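Local coordinates for A rubisco-like protein (Burkholderia fungorum, PDB 3NWR), which probably acts as a lyase or related enzyme on an enolisable substrate, as a probably dimeric relative of the RuBisCO large subunit, at the interface of chains A and B. Numbering follows the deposited sequence. Chains: chain A/B, A rubisco-like protein.

Contact 1: the interface of chains A and B. Residues chain A 115, 291, 298-299; chain B 264, 290.
The thioether sulfur of B:Met290, SD, is set among carbons of chain A, 3.7 Å from CB of A:Met291 and 3.8 Å from CA of A:Gly298. The two chains of the assembly appear to pair as RuBisCO large subunits do, and this apolar patch is one part of their two-fold interface. B:Met290 stands with CG anti to the backbone N (chi1 162°), runs straight to SD and then bends at the last torsion, which turns its methyl toward A:Met291. That chain also ends in a bend, and the two side chains run slantwise past each other, their CE methyls 3.5 Å apart. Methionine suits such a place because its unbranched, flexible chain can be shaped to an irregular apolar surface. Next to it A:Gly298, with a phi of 93° that residues bearing a CB seldom adopt, offers bare backbone to the partner: its CA lies 3.7 Å from CG of B:Met290. From another side the methyl CE of A:Met299 approaches the same sulfur at 4.2 Å, a looser contact. Within chain B, the B:Met290 methyl CE lies off the indole edge of B:Trp264, near the ring plane and 3.6 Å from CH2. The broad, rigid indole also reaches chain A, where the small A:Ala115, between helix 107-114 and the 3-10 helix 116-120, brings CB to 4.1 Å from CZ2 of B:Trp264, well out of the ring plane and just beyond the benzo rim.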
loop_
_atom_site.group_PDB
_atom_site.type_symbol
_atom_site.label_atom_id
_atom_site.label_comp_id
_atom_site.label_asym_id
_atom_site.label_seq_id
_atom_site.Cartn_x
_atom_site.Cartn_y
_atom_site.Cartn_z
ATOM N N ALA A 115 -1.727 11.567 0.961
ATOM C CA ALA A 115 -2.033 10.578 1.982
ATOM C C ALA A 115 -0.889 10.571 3.007
ATOM O O ALA A 115 -0.983 11.202 4.064
ATOM C CB ALA A 115 -2.299 9.212 1.348
ATOM N N MET A 291 -6.939 -0.668 3.620
ATOM C CA MET A 291 -6.848 0.771 3.415
ATOM C C MET A 291 -8.181 1.492 3.576
ATOM O O MET A 291 -8.237 2.714 3.418
ATOM C CB MET A 291 -6.291 1.064 2.012
ATOM C CG MET A 291 -4.978 0.373 1.756
ATOM S SD MET A 291 -4.445 0.526 0.043
ATOM C CE MET A 291 -4.500 2.299 -0.202
ATOM N N GLY A 298 -7.902 5.924 6.369
ATOM C CA GLY A 298 -7.489 5.392 5.082
ATOM C C GLY A 298 -7.948 6.179 3.869
ATOM O O GLY A 298 -7.781 7.396 3.815
ATOM N N MET A 299 -8.542 5.486 2.903
ATOM C CA MET A 299 -8.820 6.095 1.613
ATOM C C MET A 299 -10.133 5.576 1.050
ATOM O O MET A 299 -10.306 4.367 0.884
ATOM C CB MET A 299 -7.675 5.777 0.648
ATOM C CG MET A 299 -7.560 6.721 -0.509
ATOM S SD MET A 299 -6.130 6.278 -1.528
ATOM C CE MET A 299 -4.766 6.362 -0.389
ATOM N N TRP B 264 4.268 3.542 -1.735
ATOM C CA TRP B 264 3.737 4.026 -2.999
ATOM C C TRP B 264 4.574 3.552 -4.174
ATOM O O TRP B 264 4.078 3.428 -5.298
ATOM C CB TRP B 264 3.650 5.554 -2.961
ATOM C CG TRP B 264 3.063 6.064 -1.674
ATOM C CD1 TRP B 264 3.619 6.973 -0.826
ATOM C CD2 TRP B 264 1.818 5.667 -1.077
ATOM N NE1 TRP B 264 2.793 7.177 0.255
ATOM C CE2 TRP B 264 1.682 6.391 0.125
ATOM C CE3 TRP B 264 0.805 4.781 -1.448
ATOM C CZ2 TRP B 264 0.572 6.251 0.960
ATOM C CZ3 TRP B 264 -0.301 4.643 -0.607
ATOM C CH2 TRP B 264 -0.405 5.381 0.568
ATOM N N MET B 290 -1.979 4.512 7.760
ATOM C CA MET B 290 -3.210 4.001 7.174
ATOM C C MET B 290 -3.313 2.486 7.338
ATOM O O MET B 290 -4.411 1.956 7.490
ATOM C CB MET B 290 -3.292 4.376 5.690
ATOM C CG MET B 290 -4.293 3.549 4.905
ATOM S SD MET B 290 -4.489 4.118 3.201
ATOM C CE MET B 290 -2.865 3.743 2.579
#

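Contact 2: the interface of chains A and B. Residues chain A 198-199, 261, 264, 286; chain B 108, 112, 116.
The methyl CB of B:Ala112, in helix 107-114 of the N-terminal domain, meets the amide oxygen OD1 of A:Asn286 at 3.3 Å. Here that domain of one chain borders the catalytic domain of the other, the arrangement by which RuBisCO-family dimers complete their active sites. Hydrogen bonds inside chain A fix the amide. A:Asn286 donates from ND2 to the hydroxyl OG of A:Ser261 at 3.0 Å, almost exactly in the amide plane, while OD1 accepts a hydrogen bond from the indole NE1 of A:Trp264 at 2.9 Å. The indole N-H points to OD1 nearly in the ring plane, yet reaches it from above the carbonyl plane. Asparagine suits this bridge, since one amide both donates and accepts.

Apolar contacts use small groups on chain B. The pyrrole part of the A:Trp264 indole lies against the backbone of B:Ala112, NE1 being 3.5 Å from CA. CB of A:Trp264 packs on CB of B:Pro108 at 3.7 Å, and B:Gly116, without a side chain, lets its CA come 3.9 Å from CB of A:Asn286.

A water joins the chains through A:Glu198, whose place in the sequence matches the metal-binding glutamate of RuBisCO: the water lies 2.7 Å from its carboxylate OE2 and 2.8 Å from the backbone O of B:Ala112.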
loop_
_atom_site.group_PDB
_atom_site.type_symbol
_atom_site.label_atom_id
_atom_site.label_comp_id
_atom_site.label_asym_id
_atom_site.label_seq_id
_atom_site.Cartn_x
_atom_site.Cartn_y
_atom_site.Cartn_z
ATOM N N GLU A 198 -5.816 -13.971 -7.326
ATOM C CA GLU A 198 -4.681 -13.144 -6.917
ATOM C C GLU A 198 -3.589 -13.885 -6.136
ATOM O O GLU A 198 -2.454 -13.411 -6.057
ATOM C CB GLU A 198 -5.140 -11.903 -6.141
ATOM C CG GLU A 198 -5.572 -12.164 -4.704
ATOM C CD GLU A 198 -6.996 -12.685 -4.572
ATOM O OE1 GLU A 198 -7.720 -12.850 -5.588
ATOM O OE2 GLU A 198 -7.408 -12.930 -3.421
ATOM N N VAL A 199 -3.909 -15.038 -5.555
ATOM C CA VAL A 199 -2.866 -15.784 -4.854
ATOM C C VAL A 199 -2.078 -16.703 -5.788
ATOM O O VAL A 199 -1.133 -17.339 -5.354
ATOM C CB VAL A 199 -3.398 -16.557 -3.616
ATOM C CG1 VAL A 199 -4.162 -15.600 -2.690
ATOM C CG2 VAL A 199 -4.274 -17.749 -4.043
ATOM N N SER A 261 -1.528 -7.360 -8.901
ATOM C CA SER A 261 -1.974 -6.946 -7.572
ATOM C C SER A 261 -1.401 -5.563 -7.307
ATOM O O SER A 261 -0.289 -5.412 -6.787
ATOM C CB SER A 261 -1.505 -7.941 -6.517
ATOM O OG SER A 261 -2.151 -9.184 -6.713
ATOM N N TRP A 264 0.534 -4.143 -4.040
ATOM C CA TRP A 264 1.820 -4.721 -3.683
ATOM C C TRP A 264 2.859 -4.482 -4.765
ATOM O O TRP A 264 4.062 -4.446 -4.492
ATOM C CB TRP A 264 1.644 -6.216 -3.405
ATOM C CG TRP A 264 0.444 -6.503 -2.544
ATOM C CD1 TRP A 264 -0.581 -7.353 -2.828
ATOM C CD2 TRP A 264 0.135 -5.911 -1.272
ATOM N NE1 TRP A 264 -1.503 -7.338 -1.807
ATOM C CE2 TRP A 264 -1.087 -6.466 -0.840
ATOM C CE3 TRP A 264 0.777 -4.979 -0.455
ATOM C CZ2 TRP A 264 -1.680 -6.112 0.373
ATOM C CZ3 TRP A 264 0.178 -4.627 0.756
ATOM C CH2 TRP A 264 -1.026 -5.202 1.153
ATOM N N ASN A 286 -6.646 -6.392 -4.261
ATOM C CA ASN A 286 -6.512 -7.074 -2.973
ATOM C C ASN A 286 -5.592 -6.301 -2.030
ATOM O O ASN A 286 -4.515 -5.855 -2.428
ATOM C CB ASN A 286 -6.078 -8.551 -3.125
ATOM C CG ASN A 286 -4.648 -8.708 -3.604
ATOM O OD1 ASN A 286 -3.731 -8.814 -2.802
ATOM N ND2 ASN A 286 -4.458 -8.747 -4.926
ATOM N N PRO B 108 5.551 -9.522 -4.075
ATOM C CA PRO B 108 4.189 -8.961 -4.033
ATOM C C PRO B 108 3.076 -10.019 -3.942
ATOM O O PRO B 108 2.032 -9.753 -3.348
ATOM C CB PRO B 108 4.110 -8.126 -5.318
ATOM C CG PRO B 108 5.131 -8.757 -6.252
ATOM C CD PRO B 108 6.257 -9.195 -5.332
ATOM N N ALA B 112 0.030 -10.583 -1.284
ATOM C CA ALA B 112 -1.345 -10.865 -1.691
ATOM C C ALA B 112 -1.886 -12.074 -0.942
ATOM O O ALA B 112 -3.097 -12.215 -0.766
ATOM C CB ALA B 112 -1.410 -11.111 -3.198
ATOM N N GLY B 116 -3.652 -9.468 1.485
ATOM C CA GLY B 116 -4.660 -9.490 0.439
ATOM C C GLY B 116 -6.123 -9.318 0.816
ATOM O O GLY B 116 -6.476 -8.418 1.578
HETATM O O HOH W 1 -5.813 -12.068 -1.421
#

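Contact 3: the interface of chains A and B. Residues chain A 268-269, 271-272, 275; chain B 239-241.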
loop_
_atom_site.group_PDB
_atom_site.type_symbol
_atom_site.label_atom_id
_atom_site.label_comp_id
_atom_site.label_asym_id
_atom_site.label_seq_id
_atom_site.Cartn_x
_atom_site.Cartn_y
_atom_site.Cartn_z
ATOM N N SER A 268 4.862 2.930 -8.756
ATOM C CA SER A 268 6.113 3.031 -9.511
ATOM C C SER A 268 6.260 1.899 -10.518
ATOM O O SER A 268 6.662 2.118 -11.672
ATOM C CB SER A 268 7.310 3.015 -8.550
ATOM O OG SER A 268 7.258 4.139 -7.699
ATOM N N ALA A 269 5.953 0.684 -10.085
ATOM C CA ALA A 269 6.058 -0.478 -10.962
ATOM C C ALA A 269 4.976 -0.473 -12.030
ATOM O O ALA A 269 5.247 -0.741 -13.208
ATOM C CB ALA A 269 5.985 -1.775 -10.160
ATOM N N GLN A 271 3.122 1.992 -13.340
ATOM C CA GLN A 271 3.257 3.023 -14.365
ATOM C C GLN A 271 4.329 2.618 -15.379
ATOM O O GLN A 271 4.147 2.787 -16.589
ATOM C CB GLN A 271 3.539 4.403 -13.760
ATOM C CG GLN A 271 3.600 5.477 -14.832
ATOM C CD GLN A 271 3.720 6.885 -14.298
ATOM O OE1 GLN A 271 3.755 7.117 -13.085
ATOM N NE2 GLN A 271 3.775 7.844 -15.211
ATOM N N SER A 272 5.431 2.049 -14.896
ATOM C CA SER A 272 6.483 1.607 -15.805
ATOM C C SER A 272 6.011 0.440 -16.680
ATOM O O SER A 272 6.257 0.429 -17.883
ATOM C CB SER A 272 7.750 1.236 -15.034
ATOM O OG SER A 272 8.377 2.411 -14.543
ATOM N N ARG A 275 3.835 1.447 -19.639
ATOM C CA ARG A 275 4.500 2.022 -20.801
ATOM C C ARG A 275 5.080 0.974 -21.746
ATOM O O ARG A 275 5.291 1.250 -22.925
ATOM C CB ARG A 275 5.598 2.994 -20.373
ATOM C CG ARG A 275 5.088 4.324 -19.856
ATOM C CD ARG A 275 6.211 5.361 -19.885
ATOM N NE ARG A 275 7.380 4.859 -19.177
ATOM C CZ ARG A 275 7.531 4.935 -17.860
ATOM N NH1 ARG A 275 6.590 5.510 -17.119
ATOM N NH2 ARG A 275 8.618 4.440 -17.291
ATOM N N ASP B 239 8.235 7.036 -10.758
ATOM C CA ASP B 239 8.092 5.907 -11.647
ATOM C C ASP B 239 9.383 5.070 -11.635
ATOM O O ASP B 239 10.476 5.626 -11.486
ATOM C CB ASP B 239 7.806 6.482 -13.028
ATOM C CG ASP B 239 8.085 5.522 -14.117
ATOM O OD1 ASP B 239 7.180 4.711 -14.406
ATOM O OD2 ASP B 239 9.196 5.597 -14.685
ATOM N N LEU B 240 9.280 3.747 -11.751
ATOM C CA LEU B 240 10.464 2.891 -11.570
ATOM C C LEU B 240 11.615 3.214 -12.527
ATOM O O LEU B 240 12.756 3.358 -12.091
ATOM C CB LEU B 240 10.107 1.400 -11.660
ATOM C CG LEU B 240 11.217 0.350 -11.463
ATOM C CD1 LEU B 240 12.080 0.138 -12.723
ATOM C CD2 LEU B 240 12.087 0.656 -10.237
ATOM N N ASP B 241 11.329 3.330 -13.821
ATOM C CA ASP B 241 12.398 3.640 -14.767
ATOM C C ASP B 241 13.072 4.954 -14.382
ATOM O O ASP B 241 14.301 5.074 -14.438
ATOM C CB ASP B 241 11.870 3.723 -16.200
ATOM C CG ASP B 241 11.416 2.384 -16.740
ATOM O OD1 ASP B 241 11.834 1.334 -16.230
ATOM O OD2 ASP B 241 10.634 2.380 -17.713
#
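A:Ser272 and A:Arg275 share the carboxylate of B:Asp239 across the interface. The motif is a helix start capped by its partner: helix 240-252 of chain B begins against the flank of helix 267-276 of chain A, both belonging to the RuBisCO-type catalytic domain.

Among the hydrogen bonds, the hydroxyl OG of A:Ser272 donates to OD1 of B:Asp239 at 2.6 Å, from above the carboxylate plane, and accepts one from the backbone N of B:Asp241 at 3.2 Å. A short hydroxyl suits this double task. One turn earlier, the backbone O of A:Ser268 accepts from N of B:Leu240 at 3.1 Å.

The A:Arg275 guanidinium has both aspartates at its edge, turned 62° from the B:Asp239 carboxylate and 65° from that of B:Asp241. Its NH1 forms a salt bridge to OD1 of B:Asp239 at 2.9 Å, weak as a hydrogen bond. NH2 reaches OD2 of B:Asp239 on its syn side, also at 2.9 Å, and bridges to OD2 of B:Asp241 at 2.9 Å from above that carboxylate's plane. The bend at chi3 (-53°) helps bring one guanidinium face, near its rim, against CA of A:Ser272. Arginine's spread N-H groups can serve two carboxylates together, probably offsetting their charge.

In van der Waals contact, A:Gln271 crosses B:Asp239 roughly perpendicularly, its CB and CG flanking OD1.

The three contacts lie close together on one two-fold interface: the C-alpha centres of contacts 1 and 2 are about 16 Å apart, those of contacts 2 and 3 about 18 Å, and those of contacts 1 and 3 about 20 Å. Contacts 1 and 2 use the same tryptophan, B:Trp264 in one and A:Trp264 in the other, and both draw on the region of helix 107-114. By the two-fold, each Trp264 takes part in contact 1 and in the twin of contact 2, so one residue serves both patches. Helix 267-276 of contact 3 closely follows it in sequence, though the structure alone shows no coupling between them.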